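Local coordinates for protein AT27789p (Drosophila melanogaster, PDB 5UZN) that probably binds RNA, including messenger RNA, through quasi-RNA recognition motifs, of which this chain is the third, at residues A[17-23]-A[49-53]; A[10-16]-A[52-58]; A[22-27]-A[39-43]. One frame throughout, in Å; residues are numbered along the deposited sequence. Where two conformers were deposited one is given.

Contact 1: residues A[17-23]-A[49-53]; sequences GLPYTSF and HSGTA
H49 reaches across to the loop 17-23 and is gripped at both ring nitrogens, a compact example of one side chain tying the loop 17-23 to the corner between two strands. H49 NE2 donates to S22 O at 2.6 Å, with the acceptor close to the imidazole plane. On its other nitrogen the ring takes a bond from its own segment, G51 N to H49 ND1 at 2.9 Å, again almost in plane, so the two bonds together fix the rotation of the ring and are consistent with the tautomer that carries its proton on NE2. CG stands anti to the backbone N (chi1 -157°), which turns the imidazole toward the loop. A backbone bond, L18 N to G51 O at 2.9 Å, joins the two segments further along, and a water donates to L18 O beside it.

Y20, F23 and H49 form an aromatic cluster. Y20 CA sits over one face of the imidazole, 3.9 Å from the centroid of the H49 ring, in a CH-pi contact, while the rings of Y20 and F23 meet it obliquely, their planes turned by 42° and 57°. Y20 CE1 also reaches G51 N at 3.6 Å, bringing the peptide to the edge of the phenol ring.

Beyond G51, L18 CD2 rests on A53 CB at 3.8 Å, and I41 touches both residues. G51, with a positive phi, makes the corner between strands 49-50 and 52-57. The loop after strand 11-16, held against this corner, is the first beta-alpha connection of the RRM-type fold.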
loop_
_atom_site.group_PDB
_atom_site.type_symbol
_atom_site.label_atom_id
_atom_site.label_comp_id
_atom_site.label_asym_id
_atom_site.label_seq_id
_atom_site.Cartn_x
_atom_site.Cartn_y
_atom_site.Cartn_z
ATOM N N GLY A 17 -8.825 3.524 -2.140
ATOM C CA GLY A 17 -9.703 2.654 -2.898
ATOM C C GLY A 17 -9.625 1.184 -2.564
ATOM O O GLY A 17 -10.119 0.369 -3.346
ATOM N N LEU A 18 -9.018 0.811 -1.441
ATOM C CA LEU A 18 -8.949 -0.606 -1.102
ATOM C C LEU A 18 -10.347 -1.106 -0.775
ATOM O O LEU A 18 -11.137 -0.356 -0.193
ATOM C CB LEU A 18 -8.051 -0.857 0.119
ATOM C CG LEU A 18 -6.545 -0.995 -0.025
ATOM C CD1 LEU A 18 -5.948 0.320 -0.460
ATOM C CD2 LEU A 18 -5.959 -1.475 1.307
ATOM N N PRO A 19 -10.669 -2.359 -1.107
ATOM C CA PRO A 19 -11.900 -2.975 -0.596
ATOM C C PRO A 19 -11.815 -3.198 0.909
ATOM O O PRO A 19 -10.742 -3.417 1.460
ATOM C CB PRO A 19 -11.964 -4.320 -1.333
ATOM C CG PRO A 19 -10.866 -4.303 -2.361
ATOM C CD PRO A 19 -9.870 -3.278 -1.938
ATOM N N TYR A 20 -12.968 -3.187 1.575
ATOM C CA TYR A 20 -12.956 -3.369 3.021
ATOM C C TYR A 20 -12.627 -4.800 3.426
ATOM O O TYR A 20 -12.437 -5.065 4.621
ATOM C CB TYR A 20 -14.298 -2.915 3.599
ATOM C CG TYR A 20 -14.642 -1.455 3.300
ATOM C CD1 TYR A 20 -13.641 -0.502 3.120
ATOM C CD2 TYR A 20 -15.966 -1.034 3.198
ATOM C CE1 TYR A 20 -13.949 0.823 2.849
ATOM C CE2 TYR A 20 -16.283 0.299 2.933
ATOM C CZ TYR A 20 -15.263 1.218 2.756
ATOM O OH TYR A 20 -15.561 2.539 2.483
ATOM N N THR A 21 -12.521 -5.724 2.468
ATOM C CA THR A 21 -12.028 -7.068 2.739
ATOM C C THR A 21 -10.539 -7.234 2.454
ATOM O O THR A 21 -10.025 -8.342 2.578
ATOM C CB THR A 21 -12.803 -8.117 1.921
ATOM O OG1 THR A 21 -12.904 -7.694 0.557
ATOM C CG2 THR A 21 -14.184 -8.318 2.483
ATOM N N SER A 22 -9.821 -6.179 2.083
ATOM C CA SER A 22 -8.398 -6.309 1.765
ATOM C C SER A 22 -7.533 -5.843 2.932
ATOM O O SER A 22 -7.648 -4.696 3.378
ATOM C CB SER A 22 -8.051 -5.519 0.507
ATOM O OG SER A 22 -8.505 -6.210 -0.645
ATOM N N PHE A 23 -6.651 -6.724 3.403
ATOM C CA PHE A 23 -5.811 -6.398 4.541
ATOM C C PHE A 23 -4.352 -6.457 4.143
ATOM O O PHE A 23 -4.041 -6.288 2.961
ATOM C CB PHE A 23 -6.153 -7.326 5.695
ATOM C CG PHE A 23 -7.592 -7.240 6.088
ATOM C CD1 PHE A 23 -8.043 -6.164 6.831
ATOM C CD2 PHE A 23 -8.512 -8.199 5.659
ATOM C CE1 PHE A 23 -9.369 -6.052 7.178
ATOM C CE2 PHE A 23 -9.847 -8.089 5.995
ATOM C CZ PHE A 23 -10.279 -7.015 6.762
ATOM N N HIS A 49 -12.559 -0.735 8.617
ATOM C CA HIS A 49 -11.684 -0.497 7.463
ATOM C C HIS A 49 -12.043 0.820 6.786
ATOM O O HIS A 49 -13.201 1.059 6.441
ATOM C CB HIS A 49 -11.833 -1.671 6.473
ATOM C CG HIS A 49 -10.672 -1.871 5.539
ATOM N ND1 HIS A 49 -10.205 -0.887 4.695
ATOM C CD2 HIS A 49 -9.917 -2.970 5.285
ATOM C CE1 HIS A 49 -9.203 -1.365 3.972
ATOM N NE2 HIS A 49 -9.008 -2.629 4.312
ATOM N N SER A 50 -11.050 1.694 6.609
ATOM C CA SER A 50 -11.333 2.987 5.999
ATOM C C SER A 50 -11.140 3.002 4.493
ATOM O O SER A 50 -11.398 4.031 3.860
ATOM C CB SER A 50 -10.451 4.071 6.624
ATOM O OG SER A 50 -9.148 3.986 6.072
ATOM N N GLY A 51 -10.718 1.892 3.898
ATOM C CA GLY A 51 -10.464 1.893 2.470
ATOM C C GLY A 51 -9.125 2.466 2.042
ATOM O O GLY A 51 -8.903 2.635 0.841
ATOM N N THR A 52 -8.229 2.795 2.975
ATOM C CA THR A 52 -6.914 3.311 2.624
ATOM C C THR A 52 -5.851 2.594 3.438
ATOM O O THR A 52 -6.140 1.884 4.402
ATOM C CB THR A 52 -6.792 4.823 2.866
ATOM O OG1 THR A 52 -6.700 5.075 4.278
ATOM C CG2 THR A 52 -7.976 5.552 2.284
ATOM N N ALA A 53 -4.596 2.816 3.050
ATOM C CA ALA A 53 -3.493 2.104 3.652
ATOM C C ALA A 53 -2.208 2.831 3.319
ATOM O O ALA A 53 -2.159 3.645 2.390
ATOM C CB ALA A 53 -3.402 0.657 3.133
HETATM O O HOH W 1 -12.037 2.269 -0.645
#

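Contact 2: residues A[10-16]-A[52-58]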
loop_
_atom_site.group_PDB
_atom_site.type_symbol
_atom_site.label_atom_id
_atom_site.label_comp_id
_atom_site.label_asym_id
_atom_site.label_seq_id
_atom_site.Cartn_x
_atom_site.Cartn_y
_atom_site.Cartn_z
ATOM N N TYR A 10 11.520 5.203 6.088
ATOM C CA TYR A 10 10.933 4.420 5.014
ATOM C C TYR A 10 10.392 5.345 3.931
ATOM O O TYR A 10 10.181 6.538 4.152
ATOM C CB TYR A 10 9.813 3.512 5.540
ATOM C CG TYR A 10 10.283 2.516 6.583
ATOM C CD1 TYR A 10 10.954 1.352 6.219
ATOM C CD2 TYR A 10 10.064 2.748 7.924
ATOM C CE1 TYR A 10 11.376 0.441 7.174
ATOM C CE2 TYR A 10 10.480 1.845 8.883
ATOM C CZ TYR A 10 11.139 0.698 8.503
ATOM O OH TYR A 10 11.555 -0.193 9.463
ATOM N N TYR A 11 10.215 4.792 2.736
ATOM C CA TYR A 11 9.654 5.532 1.610
ATOM C C TYR A 11 8.223 5.063 1.376
ATOM O O TYR A 11 7.981 3.872 1.137
ATOM C CB TYR A 11 10.507 5.339 0.362
ATOM C CG TYR A 11 11.937 5.770 0.586
ATOM C CD1 TYR A 11 12.867 4.910 1.174
ATOM C CD2 TYR A 11 12.357 7.041 0.218
ATOM C CE1 TYR A 11 14.172 5.307 1.388
ATOM C CE2 TYR A 11 13.675 7.453 0.429
ATOM C CZ TYR A 11 14.574 6.576 1.015
ATOM O OH TYR A 11 15.878 6.970 1.231
ATOM N N THR A 12 7.285 5.999 1.418
ATOM C CA THR A 12 5.883 5.688 1.665
ATOM C C THR A 12 5.022 5.858 0.420
ATOM O O THR A 12 5.107 6.882 -0.275
ATOM C CB THR A 12 5.361 6.582 2.777
ATOM O OG1 THR A 12 6.201 6.390 3.907
ATOM C CG2 THR A 12 3.929 6.217 3.129
ATOM N N ILE A 13 4.169 4.868 0.171
ATOM C CA ILE A 13 3.129 4.932 -0.849
ATOM C C ILE A 13 1.790 4.863 -0.132
ATOM O O ILE A 13 1.485 3.856 0.522
ATOM C CB ILE A 13 3.256 3.791 -1.859
ATOM C CG1 ILE A 13 4.568 3.886 -2.640
ATOM C CG2 ILE A 13 2.076 3.800 -2.820
ATOM C CD1 ILE A 13 4.651 2.799 -3.704
ATOM N N HIS A 14 1.015 5.943 -0.223
ATOM C CA HIS A 14 -0.320 5.999 0.347
ATOM C C HIS A 14 -1.291 5.465 -0.689
ATOM O O HIS A 14 -1.130 5.712 -1.883
ATOM C CB HIS A 14 -0.683 7.436 0.758
ATOM C CG HIS A 14 -2.045 7.550 1.365
ATOM N ND1 HIS A 14 -2.391 6.904 2.534
ATOM C CD2 HIS A 14 -3.162 8.197 0.944
ATOM C CE1 HIS A 14 -3.662 7.156 2.814
ATOM N NE2 HIS A 14 -4.153 7.934 1.866
ATOM N N MET A 15 -2.261 4.670 -0.240
ATOM C CA MET A 15 -3.134 3.930 -1.140
ATOM C C MET A 15 -4.578 4.284 -0.837
ATOM O O MET A 15 -4.974 4.315 0.321
ATOM C CB MET A 15 -2.917 2.406 -1.010
ATOM C CG MET A 15 -1.460 1.962 -1.013
ATOM S SD MET A 15 -1.213 0.234 -0.569
ATOM C CE MET A 15 -1.825 -0.552 -2.069
ATOM N N ARG A 16 -5.365 4.562 -1.868
ATOM C CA ARG A 16 -6.794 4.755 -1.691
ATOM C C ARG A 16 -7.587 3.782 -2.555
ATOM O O ARG A 16 -7.090 3.272 -3.566
ATOM C CB ARG A 16 -7.196 6.196 -2.009
ATOM C CG ARG A 16 -6.508 7.205 -1.103
ATOM C CD ARG A 16 -6.932 8.623 -1.413
ATOM N NE ARG A 16 -8.164 8.977 -0.735
ATOM C CZ ARG A 16 -8.203 9.325 0.547
ATOM N NH1 ARG A 16 -7.070 9.353 1.260
ATOM N NH2 ARG A 16 -9.356 9.664 1.105
ATOM N N THR A 52 -8.229 2.795 2.975
ATOM C CA THR A 52 -6.914 3.311 2.624
ATOM C C THR A 52 -5.851 2.594 3.438
ATOM O O THR A 52 -6.140 1.884 4.402
ATOM C CB THR A 52 -6.792 4.823 2.866
ATOM O OG1 THR A 52 -6.700 5.075 4.278
ATOM C CG2 THR A 52 -7.976 5.552 2.284
ATOM N N ALA A 53 -4.596 2.816 3.050
ATOM C CA ALA A 53 -3.493 2.104 3.652
ATOM C C ALA A 53 -2.208 2.831 3.319
ATOM O O ALA A 53 -2.159 3.645 2.390
ATOM C CB ALA A 53 -3.402 0.657 3.133
ATOM N N ASP A 54 -1.153 2.482 4.056
ATOM C CA ASP A 54 0.217 2.882 3.740
ATOM C C ASP A 54 1.097 1.662 3.538
ATOM O O ASP A 54 0.996 0.686 4.287
ATOM C CB ASP A 54 0.835 3.723 4.848
ATOM C CG ASP A 54 0.285 5.114 4.890
ATOM O OD1 ASP A 54 -0.034 5.659 3.807
ATOM O OD2 ASP A 54 0.168 5.662 6.010
ATOM N N ALA A 55 1.973 1.729 2.538
ATOM C CA ALA A 55 3.000 0.721 2.308
ATOM C C ALA A 55 4.344 1.414 2.438
ATOM O O ALA A 55 4.564 2.455 1.806
ATOM C CB ALA A 55 2.855 0.039 0.932
ATOM N N TYR A 56 5.218 0.845 3.280
ATOM C CA TYR A 56 6.517 1.412 3.655
ATOM C C TYR A 56 7.620 0.561 3.047
ATOM O O TYR A 56 7.762 -0.614 3.397
ATOM C CB TYR A 56 6.685 1.476 5.179
ATOM C CG TYR A 56 5.685 2.394 5.850
ATOM C CD1 TYR A 56 5.894 3.758 5.858
ATOM C CD2 TYR A 56 4.534 1.900 6.471
ATOM C CE1 TYR A 56 5.002 4.624 6.446
ATOM C CE2 TYR A 56 3.622 2.778 7.074
ATOM C CZ TYR A 56 3.875 4.138 7.058
ATOM O OH TYR A 56 3.020 5.055 7.633
ATOM N N PHE A 57 8.386 1.145 2.135
ATOM C CA PHE A 57 9.436 0.428 1.427
ATOM C C PHE A 57 10.797 0.776 2.004
ATOM O O PHE A 57 11.002 1.860 2.561
ATOM C CB PHE A 57 9.399 0.736 -0.075
ATOM C CG PHE A 57 8.115 0.306 -0.727
ATOM C CD1 PHE A 57 7.001 1.111 -0.659
ATOM C CD2 PHE A 57 8.017 -0.935 -1.366
ATOM C CE1 PHE A 57 5.784 0.703 -1.243
ATOM C CE2 PHE A 57 6.831 -1.339 -1.944
ATOM C CZ PHE A 57 5.708 -0.516 -1.880
ATOM N N ASP A 58 11.729 -0.169 1.847
ATOM C CA ASP A 58 13.055 -0.049 2.438
ATOM C C ASP A 58 13.876 1.044 1.761
ATOM O O ASP A 58 14.593 1.785 2.436
ATOM C CB ASP A 58 13.781 -1.405 2.364
ATOM C CG ASP A 58 13.238 -2.419 3.364
ATOM O OD1 ASP A 58 13.022 -2.035 4.528
ATOM O OD2 ASP A 58 13.032 -3.596 2.988
#
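H14 and D54, facing each other as a non-hydrogen-bonded pair, supply a side-chain bond that the backbone does not: H14 ND1 donates to D54 OD1 at 3.0 Å. The carboxylate oxygen lies in the imidazole plane but is approached on its syn side from 33° out of the carboxylate plane, the two planes being 60° apart. With CG anti to the backbone N (chi1 -179°), the imidazole turns toward strand 52-57; D54 would probably favour the tautomer with the proton on ND1, and its OD2 also has a long, weak ion pair with R40. On the ring's far edge R16 NH1 makes a weak bond to NE2, and the same guanidinium lays one face over T52 CG2.

Strands 11-16 and 52-57 run antiparallel, the two central strands of the four-stranded sheet of an RRM-type domain. Y11 pairs with F57, I13 with A55 and M15 with A53, each through two backbone bonds.

On the face carrying I13, M15 and F57, I13 CD1 meets the F57 ring obliquely, 3.4 Å from F57 CE1, while M15 SD lies 4.3 Å from both A53 CB and A55 CB. Helices 24-31 and 60-68 cover this side, where F31 meets F57 edge-to-face. On the face that carries H14 and D54, T12 and Y56 lie side by side, T12 OG1 approaching Y56 CD1 and CE1 obliquely, and Y10 CB packs on Y56 CB at 3.7 Å.

Contact 3: residues A[22-27]-A[39-43]; sequences SFENDV and VRINY
V27 and V39 interlock their methyl branches at the closely packed end of this contact, V27 CG1 lying 3.6 Å from V39 CG2 and its CB against V39 CG1. The two side chains cross at a slant. V27 and I41 slide past each other in opposite directions, V27 CG2 reaching I41 CD1 at 3.9 Å. With CG1 of I41 anti to the carbonyl carbon (chi1 -55°) and the chain turned back at chi2 (-63°), I41 CD1 meets F23 C at 3.7 Å. Thus the first turn of the helix rests on apolar tips from the strand, with M15 of strand 11-16 and M74 of a loop also touching V27.

The opposite side is looser and wet. E24 extends alongside the strand, its CG 3.8 Å from V39 CG1, and brings its carboxylate over the backbone without bonding to it directly. Two waters span the distance: one donates to E24 OE1 and accepts from I41 N, the other accepts from V39 N and probably donates to E24 OE2. Both oxygens therefore address the strand's backbone N-H groups through solvent. At the further end, the exposed Y43 brings its OH to the edge of the F23 ring, 3.6 Å from F23 CD1, the two side chains crossing at about a right angle.

Away from the strand, S22 OG donates to D26 OD2 at 2.7 Å, on the anti lone pair, spanning F23, which is the N-cap residue. Helix 24-31 packed against the edge strand 38-43, with aliphatic groups inward and E24 hydrated at the rim, is the helix-on-sheet layering of the RRM-type alpha/beta sandwich.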
loop_
_atom_site.group_PDB
_atom_site.type_symbol
_atom_site.label_atom_id
_atom_site.label_comp_id
_atom_site.label_asym_id
_atom_site.label_seq_id
_atom_site.Cartn_x
_atom_site.Cartn_y
_atom_site.Cartn_z
ATOM N N SER A 22 -9.821 -6.179 2.083
ATOM C CA SER A 22 -8.398 -6.309 1.765
ATOM C C SER A 22 -7.533 -5.843 2.932
ATOM O O SER A 22 -7.648 -4.696 3.378
ATOM C CB SER A 22 -8.051 -5.519 0.507
ATOM O OG SER A 22 -8.505 -6.210 -0.645
ATOM N N PHE A 23 -6.651 -6.724 3.403
ATOM C CA PHE A 23 -5.811 -6.398 4.541
ATOM C C PHE A 23 -4.352 -6.457 4.143
ATOM O O PHE A 23 -4.041 -6.288 2.961
ATOM C CB PHE A 23 -6.153 -7.326 5.695
ATOM C CG PHE A 23 -7.592 -7.240 6.088
ATOM C CD1 PHE A 23 -8.043 -6.164 6.831
ATOM C CD2 PHE A 23 -8.512 -8.199 5.659
ATOM C CE1 PHE A 23 -9.369 -6.052 7.178
ATOM C CE2 PHE A 23 -9.847 -8.089 5.995
ATOM C CZ PHE A 23 -10.279 -7.015 6.762
ATOM N N GLU A 24 -3.449 -6.684 5.103
ATOM C CA GLU A 24 -2.029 -6.531 4.795
ATOM C C GLU A 24 -1.590 -7.482 3.690
ATOM O O GLU A 24 -0.887 -7.073 2.761
ATOM C CB GLU A 24 -1.189 -6.731 6.058
ATOM C CG GLU A 24 -1.137 -5.459 6.932
ATOM C CD GLU A 24 -0.416 -5.643 8.263
ATOM O OE1 GLU A 24 -0.968 -5.210 9.300
ATOM O OE2 GLU A 24 0.701 -6.202 8.277
ATOM N N ASN A 25 -1.998 -8.759 3.759
ATOM C CA ASN A 25 -1.509 -9.706 2.762
ATOM C C ASN A 25 -1.961 -9.333 1.357
ATOM O O ASN A 25 -1.235 -9.596 0.395
ATOM C CB ASN A 25 -1.920 -11.135 3.129
ATOM C CG ASN A 25 -1.037 -11.723 4.240
ATOM O OD1 ASN A 25 0.153 -11.392 4.360
ATOM N ND2 ASN A 25 -1.621 -12.579 5.062
ATOM N N ASP A 26 -3.129 -8.698 1.211
ATOM C CA ASP A 26 -3.527 -8.219 -0.114
ATOM C C ASP A 26 -2.631 -7.084 -0.605
ATOM O O ASP A 26 -2.373 -6.969 -1.812
ATOM C CB ASP A 26 -4.976 -7.747 -0.096
ATOM C CG ASP A 26 -5.941 -8.809 -0.557
ATOM O OD1 ASP A 26 -5.548 -9.987 -0.581
ATOM O OD2 ASP A 26 -7.092 -8.458 -0.901
ATOM N N VAL A 27 -2.175 -6.209 0.294
ATOM C CA VAL A 27 -1.236 -5.175 -0.140
ATOM C C VAL A 27 0.070 -5.813 -0.582
ATOM O O VAL A 27 0.601 -5.494 -1.652
ATOM C CB VAL A 27 -1.030 -4.122 0.968
ATOM C CG1 VAL A 27 -0.027 -3.053 0.533
ATOM C CG2 VAL A 27 -2.344 -3.423 1.232
ATOM N N VAL A 39 3.232 -2.742 6.108
ATOM C CA VAL A 39 1.972 -2.258 5.554
ATOM C C VAL A 39 1.074 -1.905 6.721
ATOM O O VAL A 39 1.004 -2.650 7.700
ATOM C CB VAL A 39 1.252 -3.313 4.686
ATOM C CG1 VAL A 39 -0.170 -2.816 4.356
ATOM C CG2 VAL A 39 2.048 -3.605 3.428
ATOM N N ARG A 40 0.426 -0.814 6.596
ATOM C CA ARG A 40 -0.592 -0.371 7.631
ATOM C C ARG A 40 -2.027 0.015 6.970
ATOM O O ARG A 40 -2.271 0.947 6.157
ATOM C CB ARG A 40 -0.133 0.892 8.356
ATOM C CG ARG A 40 1.205 0.790 9.052
ATOM C CD ARG A 40 1.308 1.854 10.144
ATOM N NE ARG A 40 0.957 3.188 9.662
ATOM C CZ ARG A 40 0.852 4.256 10.444
ATOM N NH1 ARG A 40 0.523 5.431 9.917
ATOM N NH2 ARG A 40 1.067 4.149 11.755
ATOM N N ILE A 41 -2.916 -0.902 7.313
ATOM C CA ILE A 41 -4.288 -0.643 6.898
ATOM C C ILE A 41 -4.861 0.399 7.840
ATOM O O ILE A 41 -4.617 0.327 9.046
ATOM C CB ILE A 41 -5.102 -1.947 6.950
ATOM C CG1 ILE A 41 -4.418 -3.057 6.115
ATOM C CG2 ILE A 41 -6.555 -1.656 6.594
ATOM C CD1 ILE A 41 -4.289 -2.760 4.550
ATOM N N ASN A 42 -5.583 1.393 7.301
ATOM C CA ASN A 42 -6.191 2.445 8.108
ATOM C C ASN A 42 -7.630 2.100 8.477
ATOM O O ASN A 42 -8.406 1.611 7.648
ATOM C CB ASN A 42 -6.166 3.790 7.372
ATOM C CG ASN A 42 -4.773 4.347 7.230
ATOM O OD1 ASN A 42 -3.977 4.284 8.163
ATOM N ND2 ASN A 42 -4.454 4.873 6.050
ATOM N N TYR A 43 -7.986 2.377 9.731
ATOM C CA TYR A 43 -9.327 2.161 10.257
ATOM C C TYR A 43 -9.815 3.446 10.913
ATOM O O TYR A 43 -9.035 4.366 11.177
ATOM C CB TYR A 43 -9.360 1.012 11.290
ATOM C CG TYR A 43 -8.788 -0.309 10.822
ATOM C CD1 TYR A 43 -7.420 -0.499 10.716
ATOM C CD2 TYR A 43 -9.624 -1.383 10.508
ATOM C CE1 TYR A 43 -6.893 -1.716 10.301
ATOM C CE2 TYR A 43 -9.099 -2.601 10.074
ATOM C CZ TYR A 43 -7.730 -2.757 9.982
ATOM O OH TYR A 43 -7.161 -3.945 9.556
HETATM O O HOH W 2 -2.415 -2.981 9.077
HETATM O O HOH W 3 3.198 -4.983 7.835
#

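Read from the N terminus, strand 11-16 comes first and pairs with 52-57 in contact 2, closing a loop of 35 residues. The chain then enters the loop 17-23, which meets 49-53 in contact 1; this contact overlaps the end of contact 2 on 52-53. Contact 3 is nested inside both, joining the start of helix 24-31 to strand 38-43 over the 11 residues between them. Contacts 1 and 2 share T52 and A53, while contacts 1 and 3 share S22 and F23. N42 binds S50 and T52, and R40 N probably bonds D54 O, so the edge strand, the corner and the central strands are tied together.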